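Nidogen-1 (Mus musculus, PDB 1GL4) is a sulfated basement-membrane glycoprotein tightly associated with laminin that also binds collagen IV and perlecan, seen here through its G2 fragment. Local coordinates at residues 179-184 against 207-212; 183-188 against 256-261; 51-56 against 161-166. One frame throughout, in Å; residues are numbered along the deposited sequence.

Contact 1. Residues 179-184 against 207-212; sequences YGASVH and YTVMEP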
# COMPACT_ATOMS: atom_id res chain seq x y z
N TYR A 179 -0.37 5.47 -24.75
CA TYR A 179 -1.70 5.71 -24.21
C TYR A 179 -2.52 4.42 -24.36
O TYR A 179 -2.55 3.81 -25.43
CB TYR A 179 -2.40 6.84 -24.98
CG TYR A 179 -2.11 8.25 -24.49
CD1 TYR A 179 -0.91 8.56 -23.85
CD2 TYR A 179 -3.02 9.28 -24.70
CE1 TYR A 179 -0.63 9.86 -23.43
CE2 TYR A 179 -2.75 10.58 -24.29
CZ TYR A 179 -1.55 10.87 -23.66
OH TYR A 179 -1.29 12.16 -23.25
N GLY A 180 -3.17 4.01 -23.28
CA GLY A 180 -4.00 2.82 -23.33
C GLY A 180 -3.29 1.50 -23.08
O GLY A 180 -3.93 0.45 -23.07
N ALA A 181 -1.98 1.55 -22.88
CA ALA A 181 -1.21 0.34 -22.62
C ALA A 181 -1.39 -0.08 -21.16
O ALA A 181 -1.88 0.71 -20.33
CB ALA A 181 0.27 0.58 -22.92
N SER A 182 -1.02 -1.31 -20.84
CA SER A 182 -1.12 -1.82 -19.47
C SER A 182 0.26 -2.34 -19.04
O SER A 182 1.14 -2.53 -19.88
CB SER A 182 -2.16 -2.94 -19.39
OG SER A 182 -1.89 -3.96 -20.34
N VAL A 183 0.44 -2.57 -17.74
CA VAL A 183 1.72 -3.04 -17.20
C VAL A 183 1.57 -4.22 -16.23
O VAL A 183 0.61 -4.28 -15.46
CB VAL A 183 2.45 -1.87 -16.47
CG1 VAL A 183 3.63 -2.40 -15.69
CG2 VAL A 183 2.91 -0.83 -17.49
N HIS A 184 2.52 -5.15 -16.26
CA HIS A 184 2.49 -6.30 -15.37
C HIS A 184 3.79 -6.49 -14.59
O HIS A 184 4.88 -6.41 -15.15
CB HIS A 184 2.20 -7.59 -16.15
CG HIS A 184 2.20 -8.82 -15.29
ND1 HIS A 184 1.30 -9.01 -14.26
CD2 HIS A 184 3.00 -9.91 -15.29
CE1 HIS A 184 1.54 -10.16 -13.67
NE2 HIS A 184 2.57 -10.73 -14.27
N TYR A 207 9.74 -5.29 -15.55
CA TYR A 207 8.30 -5.15 -15.65
C TYR A 207 7.94 -5.30 -17.12
O TYR A 207 8.76 -5.05 -18.01
CB TYR A 207 7.84 -3.80 -15.09
CG TYR A 207 8.45 -2.58 -15.77
CD1 TYR A 207 7.80 -1.96 -16.83
CD2 TYR A 207 9.68 -2.07 -15.35
CE1 TYR A 207 8.36 -0.85 -17.46
CE2 TYR A 207 10.25 -0.96 -15.98
CZ TYR A 207 9.58 -0.36 -17.03
OH TYR A 207 10.16 0.71 -17.69
N THR A 208 6.71 -5.74 -17.38
CA THR A 208 6.27 -5.95 -18.76
C THR A 208 5.22 -4.94 -19.20
O THR A 208 4.30 -4.64 -18.45
CB THR A 208 5.68 -7.35 -18.92
OG1 THR A 208 6.68 -8.33 -18.60
CG2 THR A 208 5.21 -7.58 -20.37
N VAL A 209 5.38 -4.44 -20.42
CA VAL A 209 4.43 -3.49 -21.00
C VAL A 209 3.62 -4.15 -22.11
O VAL A 209 4.18 -4.64 -23.10
CB VAL A 209 5.15 -2.26 -21.61
CG1 VAL A 209 4.12 -1.33 -22.25
CG2 VAL A 209 5.93 -1.51 -20.54
N MET A 210 2.30 -4.19 -21.93
CA MET A 210 1.41 -4.77 -22.93
C MET A 210 0.80 -3.63 -23.75
O MET A 210 0.25 -2.67 -23.20
CB MET A 210 0.30 -5.57 -22.25
CG MET A 210 0.79 -6.76 -21.45
SD MET A 210 -0.58 -7.68 -20.69
CE MET A 210 -1.10 -8.71 -22.08
N GLU A 211 0.92 -3.73 -25.08
CA GLU A 211 0.41 -2.72 -26.00
C GLU A 211 -1.11 -2.53 -25.93
O GLU A 211 -1.83 -3.45 -25.56
CB GLU A 211 0.84 -3.06 -27.43
CG GLU A 211 2.35 -2.94 -27.66
CD GLU A 211 2.81 -1.49 -27.73
OE1 GLU A 211 2.20 -0.72 -28.51
OE2 GLU A 211 3.77 -1.11 -27.02
N PRO A 212 -1.60 -1.34 -26.31
CA PRO A 212 -3.03 -0.98 -26.31
C PRO A 212 -3.94 -2.10 -26.82
O PRO A 212 -3.72 -2.64 -27.90
CB PRO A 212 -3.08 0.25 -27.20
CG PRO A 212 -1.79 0.92 -26.89
CD PRO A 212 -0.81 -0.24 -26.89
O HOH W 1 -3.24 -3.36 -22.69

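Contact 2. Residues 183-188 against 256-261; sequences VHIEPY and VFVLYN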
# COMPACT_ATOMS: atom_id res chain seq x y z
N VAL A 183 0.44 -2.57 -17.74
CA VAL A 183 1.72 -3.04 -17.20
C VAL A 183 1.57 -4.22 -16.23
O VAL A 183 0.61 -4.28 -15.46
CB VAL A 183 2.45 -1.87 -16.47
CG1 VAL A 183 3.63 -2.40 -15.69
CG2 VAL A 183 2.91 -0.83 -17.49
N HIS A 184 2.52 -5.15 -16.26
CA HIS A 184 2.49 -6.30 -15.37
C HIS A 184 3.79 -6.49 -14.59
O HIS A 184 4.88 -6.41 -15.15
CB HIS A 184 2.20 -7.59 -16.15
CG HIS A 184 2.20 -8.82 -15.29
ND1 HIS A 184 1.30 -9.01 -14.26
CD2 HIS A 184 3.00 -9.91 -15.29
CE1 HIS A 184 1.54 -10.16 -13.67
NE2 HIS A 184 2.57 -10.73 -14.27
N ILE A 185 3.64 -6.75 -13.29
CA ILE A 185 4.77 -6.96 -12.39
C ILE A 185 4.63 -8.31 -11.69
O ILE A 185 3.60 -8.60 -11.07
CB ILE A 185 4.83 -5.81 -11.35
CG1 ILE A 185 5.19 -4.49 -12.05
CG2 ILE A 185 5.85 -6.13 -10.26
CD1 ILE A 185 4.88 -3.25 -11.23
N GLU A 186 5.66 -9.14 -11.80
CA GLU A 186 5.69 -10.48 -11.18
C GLU A 186 6.12 -10.40 -9.72
O GLU A 186 6.70 -9.40 -9.29
CB GLU A 186 6.68 -11.37 -11.93
CG GLU A 186 6.27 -11.76 -13.34
CD GLU A 186 5.48 -13.05 -13.37
OE1 GLU A 186 4.37 -13.08 -12.79
OE2 GLU A 186 5.97 -14.03 -13.96
N PRO A 187 5.85 -11.45 -8.93
CA PRO A 187 6.24 -11.48 -7.51
C PRO A 187 7.74 -11.27 -7.35
O PRO A 187 8.52 -11.63 -8.24
CB PRO A 187 5.79 -12.87 -7.06
CG PRO A 187 4.54 -13.08 -7.87
CD PRO A 187 4.98 -12.59 -9.25
N TYR A 188 8.15 -10.68 -6.23
CA TYR A 188 9.57 -10.42 -5.97
C TYR A 188 9.85 -10.27 -4.47
O TYR A 188 8.94 -10.18 -3.65
CB TYR A 188 10.00 -9.13 -6.69
CG TYR A 188 9.30 -7.87 -6.20
CD1 TYR A 188 9.82 -7.12 -5.13
CD2 TYR A 188 8.12 -7.43 -6.79
CE1 TYR A 188 9.16 -5.97 -4.66
CE2 TYR A 188 7.45 -6.27 -6.33
CZ TYR A 188 7.98 -5.55 -5.27
OH TYR A 188 7.36 -4.40 -4.84
N VAL A 256 0.67 -8.38 -7.34
CA VAL A 256 0.78 -6.97 -7.70
C VAL A 256 -0.13 -6.61 -8.87
O VAL A 256 -0.16 -7.31 -9.88
CB VAL A 256 2.23 -6.60 -8.08
CG1 VAL A 256 2.34 -5.12 -8.40
CG2 VAL A 256 3.17 -6.97 -6.95
N PHE A 257 -0.86 -5.50 -8.72
CA PHE A 257 -1.77 -5.01 -9.77
C PHE A 257 -1.60 -3.50 -9.90
O PHE A 257 -1.54 -2.79 -8.89
CB PHE A 257 -3.24 -5.27 -9.42
CG PHE A 257 -3.65 -6.70 -9.49
CD1 PHE A 257 -3.40 -7.57 -8.44
CD2 PHE A 257 -4.35 -7.18 -10.60
CE1 PHE A 257 -3.83 -8.90 -8.49
CE2 PHE A 257 -4.78 -8.50 -10.66
CZ PHE A 257 -4.52 -9.37 -9.61
N VAL A 258 -1.53 -3.01 -11.13
CA VAL A 258 -1.42 -1.57 -11.35
C VAL A 258 -2.43 -1.21 -12.44
O VAL A 258 -2.65 -1.99 -13.36
CB VAL A 258 0.02 -1.16 -11.80
CG1 VAL A 258 1.03 -1.59 -10.75
CG2 VAL A 258 0.36 -1.76 -13.16
N LEU A 259 -3.04 -0.04 -12.32
CA LEU A 259 -4.05 0.36 -13.30
C LEU A 259 -4.28 1.86 -13.37
O LEU A 259 -4.24 2.54 -12.35
CB LEU A 259 -5.39 -0.33 -12.96
CG LEU A 259 -6.69 0.05 -13.69
CD1 LEU A 259 -7.73 -1.03 -13.42
CD2 LEU A 259 -7.21 1.40 -13.19
N TYR A 260 -4.50 2.38 -14.57
CA TYR A 260 -4.80 3.80 -14.72
C TYR A 260 -6.08 3.92 -15.53
O TYR A 260 -6.17 3.38 -16.63
CB TYR A 260 -3.68 4.56 -15.44
CG TYR A 260 -4.06 6.01 -15.69
CD1 TYR A 260 -4.20 6.91 -14.63
CD2 TYR A 260 -4.38 6.46 -16.98
CE1 TYR A 260 -4.64 8.22 -14.84
CE2 TYR A 260 -4.83 7.76 -17.20
CZ TYR A 260 -4.96 8.64 -16.13
OH TYR A 260 -5.41 9.92 -16.35
N ASN A 261 -7.06 4.62 -14.98
CA ASN A 261 -8.33 4.81 -15.67
C ASN A 261 -8.45 6.26 -16.13
O ASN A 261 -8.49 7.19 -15.31
CB ASN A 261 -9.50 4.43 -14.76
CG ASN A 261 -10.84 4.62 -15.45
OD1 ASN A 261 -11.38 5.72 -15.51
ND2 ASN A 261 -11.37 3.54 -16.01
O HOH W 2 -1.88 -1.66 -16.27
O HOH W 3 -1.02 -4.98 -13.38
O HOH W 4 2.66 -9.94 -8.83
O HOH W 5 0.95 -6.80 -12.24

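Contact 3. Residues 51-56 against 161-166; sequences RVNGKV and HGHLTI. With ZN (zinc ion), chain C.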
# COMPACT_ATOMS: atom_id res chain seq x y z
N ARG A 51 -6.59 3.63 7.47
CA ARG A 51 -6.56 4.45 6.27
C ARG A 51 -5.40 5.44 6.30
O ARG A 51 -5.04 5.95 7.37
CB ARG A 51 -7.89 5.19 6.12
CG ARG A 51 -9.07 4.27 5.89
CD ARG A 51 -10.38 5.04 5.75
NE ARG A 51 -10.77 5.70 6.99
CZ ARG A 51 -11.92 6.36 7.17
NH1 ARG A 51 -12.79 6.44 6.17
NH2 ARG A 51 -12.18 6.92 8.33
N VAL A 52 -4.82 5.70 5.14
CA VAL A 52 -3.71 6.64 5.00
C VAL A 52 -4.13 7.71 3.99
O VAL A 52 -4.60 7.38 2.90
CB VAL A 52 -2.43 5.94 4.48
CG1 VAL A 52 -1.21 6.81 4.74
CG2 VAL A 52 -2.26 4.58 5.16
N ASN A 53 -3.96 8.98 4.35
CA ASN A 53 -4.34 10.08 3.47
C ASN A 53 -3.25 11.14 3.34
O ASN A 53 -2.49 11.39 4.28
CB ASN A 53 -5.61 10.76 3.98
CG ASN A 53 -6.84 9.89 3.84
OD1 ASN A 53 -7.25 9.55 2.73
ND2 ASN A 53 -7.44 9.51 4.96
N GLY A 54 -3.19 11.78 2.17
CA GLY A 54 -2.20 12.81 1.95
C GLY A 54 -2.30 13.43 0.57
O GLY A 54 -3.16 13.05 -0.23
N LYS A 55 -1.41 14.37 0.29
CA LYS A 55 -1.39 15.06 -1.00
C LYS A 55 -0.19 14.63 -1.83
O LYS A 55 0.82 14.16 -1.30
CB LYS A 55 -1.34 16.57 -0.79
CG LYS A 55 -2.61 17.18 -0.21
CD LYS A 55 -3.77 17.09 -1.19
CE LYS A 55 -4.99 17.84 -0.67
NZ LYS A 55 -6.13 17.81 -1.63
N VAL A 56 -0.31 14.79 -3.15
CA VAL A 56 0.75 14.43 -4.07
C VAL A 56 1.00 15.56 -5.06
O VAL A 56 0.06 16.08 -5.67
CB VAL A 56 0.40 13.17 -4.89
CG1 VAL A 56 1.55 12.83 -5.81
CG2 VAL A 56 0.08 12.00 -3.95
N HIS A 161 -7.82 13.09 13.34
CA HIS A 161 -8.98 12.39 12.82
C HIS A 161 -8.83 10.87 12.89
O HIS A 161 -9.79 10.13 12.68
CB HIS A 161 -9.22 12.79 11.35
CG HIS A 161 -9.24 14.27 11.12
ND1 HIS A 161 -8.35 14.89 10.27
CD2 HIS A 161 -10.01 15.25 11.65
CE1 HIS A 161 -8.58 16.20 10.28
NE2 HIS A 161 -9.59 16.44 11.10
N GLY A 162 -7.62 10.41 13.19
CA GLY A 162 -7.37 8.98 13.25
C GLY A 162 -6.81 8.47 11.94
O GLY A 162 -6.70 7.26 11.72
N HIS A 163 -6.44 9.40 11.06
CA HIS A 163 -5.88 9.06 9.75
C HIS A 163 -4.36 8.94 9.84
O HIS A 163 -3.73 9.73 10.54
CB HIS A 163 -6.16 10.16 8.73
CG HIS A 163 -7.61 10.43 8.48
ND1 HIS A 163 -8.05 11.59 7.88
CD2 HIS A 163 -8.71 9.67 8.70
CE1 HIS A 163 -9.36 11.54 7.75
NE2 HIS A 163 -9.79 10.39 8.23
N LEU A 164 -3.77 7.96 9.16
CA LEU A 164 -2.31 7.89 9.12
C LEU A 164 -2.02 8.97 8.08
O LEU A 164 -2.88 9.26 7.24
CB LEU A 164 -1.83 6.52 8.63
CG LEU A 164 -1.72 5.37 9.65
CD1 LEU A 164 -0.58 5.66 10.61
CD2 LEU A 164 -3.02 5.20 10.41
N THR A 165 -0.83 9.56 8.12
CA THR A 165 -0.51 10.64 7.18
C THR A 165 0.67 10.39 6.24
O THR A 165 1.63 9.72 6.61
CB THR A 165 -0.25 11.95 7.94
OG1 THR A 165 0.76 11.73 8.93
CG2 THR A 165 -1.53 12.42 8.63
N ILE A 166 0.58 10.93 5.03
CA ILE A 166 1.64 10.77 4.04
C ILE A 166 1.62 11.88 2.99
O ILE A 166 0.62 12.11 2.31
CB ILE A 166 1.53 9.39 3.32
CG1 ILE A 166 2.67 9.23 2.31
CG2 ILE A 166 0.17 9.26 2.62
CD1 ILE A 166 2.61 7.91 1.52
ZN ZN C . -7.03 13.78 8.99
O HOH W 6 -7.02 4.96 10.19
O HOH W 7 0.89 11.34 -0.37

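Contact 1. Residues 179-184 against 207-212
Met210 lies against Ser182 across an antiparallel pair whose two backbones exchange hydrogen bonds, Ser182 N to Met210 O and Met210 N to Ser182 O. From its root, Met210 CB comes 3.3 Å from Ser182 OG. CG, anti to the carbonyl carbon (chi1 -63°), stands 4.0 Å from the same OG, and SD keeps that distance after an extended chi2; the bend at chi3 then leads CE away from the partner strand. Ser182 OG is hydrogen-bonded to water 1 at 2.8 Å, and that water donates to Glu211 O, a second tie where the strands give way to loop. There Ala181 CB rests on Met210 O at 3.3 Å, and Pro212 CG approaches Tyr179 O equally closely. His184 and Thr208 form the next hydrogen-bonded antiparallel pair, two residues along. Val183 and Val209, a non-hydrogen-bonded pair, share the opposite face, CG2 against CG2, and Val183 CG1 meets the Tyr207 ring obliquely at CD1. These are the open ends of the hairpin formed by strands 182-195 and 198-210. Strand 221-232 continues the sheet beyond 198-210 through backbone bonds of Tyr207 and Val209, while Leu103 and Ile177, both in loops, pack on Val183.

Contact 2. Residues 183-188 against 256-261
The carbonyl O of Ile185 takes a 2.8 Å hydrogen bond from water 4, which in turn accepts one from Val256 N, so the two backbones are joined through solvent. Three more waters repeat the device. Water 5 accepts from Ile185 N and lies 2.7 Å from Val256 O; water 3 accepts from Val258 N and lies 2.7 Å from Val183 O; water 2 accepts from Val183 N and donates to Val258 O at 3.0 Å. No direct backbone bond forms here, and the CA atoms of Ile185 and Val256 are 6.2 Å apart. In the beta barrel of the G2 domain, whose family belongs with green fluorescent protein, strands 182-195 and 248-261 run antiparallel as neighbours, and here they part just enough to admit a row of waters; direct bonding is found further along, between Tyr188 and Val253. Apart from the waters, the contact is made by apolar side chains. Ile185 CB meets Val256 CG1 at 3.9 Å, the two side chains crossing obliquely, and Ile185 CD1 reaches Val258 CG1. With CG1 anti to the carbonyl carbon (chi1 -58°), Val258 CG2 falls between N and the carbonyl carbon; it comes 3.4 Å from Val183 O and also touches Val183 CB. Tyr188 brings CE2 near Val256 CG2, and its ring has a cation-pi partner in Arg205. Strand 266-276 lies beyond 256-261, its Tyr269 and Leu271 touching Val258 and Val256, while Phe257 points away from this contact and stacks on an aromatic side chain of another protein chain.

Contact 3. Residues 51-56 against 161-166
Asn53 places its amide nitrogen over one face of the His163 ring, ND2 standing 3.6 Å above the plane and offset toward the rim, with amide and ring planes 68° apart. The opposite face of the ring is covered by His161 CB, 3.8 Å above its centre, so the imidazole is held between a side chain of the neighbouring strand and one of its own loop. Arg51 approaches differently, its NH2 lying at the ring edge 4.2 Å from His163 NE2, too long for a hydrogen bond. The amide of Asn53 is itself steadied from outside, its OD1 hydrogen-bonded to His77 ND1.

The backbones form a short parallel ladder. Leu164 N bonds to Arg51 O, Asn53 N to Leu164 O, and Ile166 N to Asn53 O, the last a more bent bond with its donor above the carbonyl plane. Gly54, fully extended, then brings CA 2.9 Å from Ile166 O, too close to leave room for a side chain on that side. On the buried face Val52 holds CG1 anti to its backbone N (chi1 -163°), and this methyl packs closely on Ile166 CG2 at 3.5 Å and more loosely on Leu164 CB.

Water 6 adds a bridge from Arg51 N to Gly162 O. The loop so fastened carries a zinc site: His161 ND1 binds the ion at 2.1 Å, His163 ND1 lies at a longer 2.7 Å, and Asp159 OD2 completes the protein ligands, while Asp159 OD1 accepts a hydrogen bond from His163 N. It is a surface site of one aspartate and two histidines at the entry to a barrel strand.

In the fold
Contacts 1 and 2 are continuous: both use strand 182-195, share Val183 and His184, and touch where Tyr207 CB meets Ile185 CG1 at 4.1 Å. At this end, strand 182-195 is bonded directly to 198-210 but through waters to 248-261. Contact 3 lies elsewhere on the barrel, its centre about 30 Å from that of contact 1 and about 23 Å from that of contact 2, and it carries the zinc ion. Residues involved in perlecan binding lie near two contacts: the side chain of Arg268 is about 7 Å from that of Val258 in contact 2, while those of His77 and Tyr79 are about 3 and 4 Å from those of Asn53 and Arg51 in contact 3.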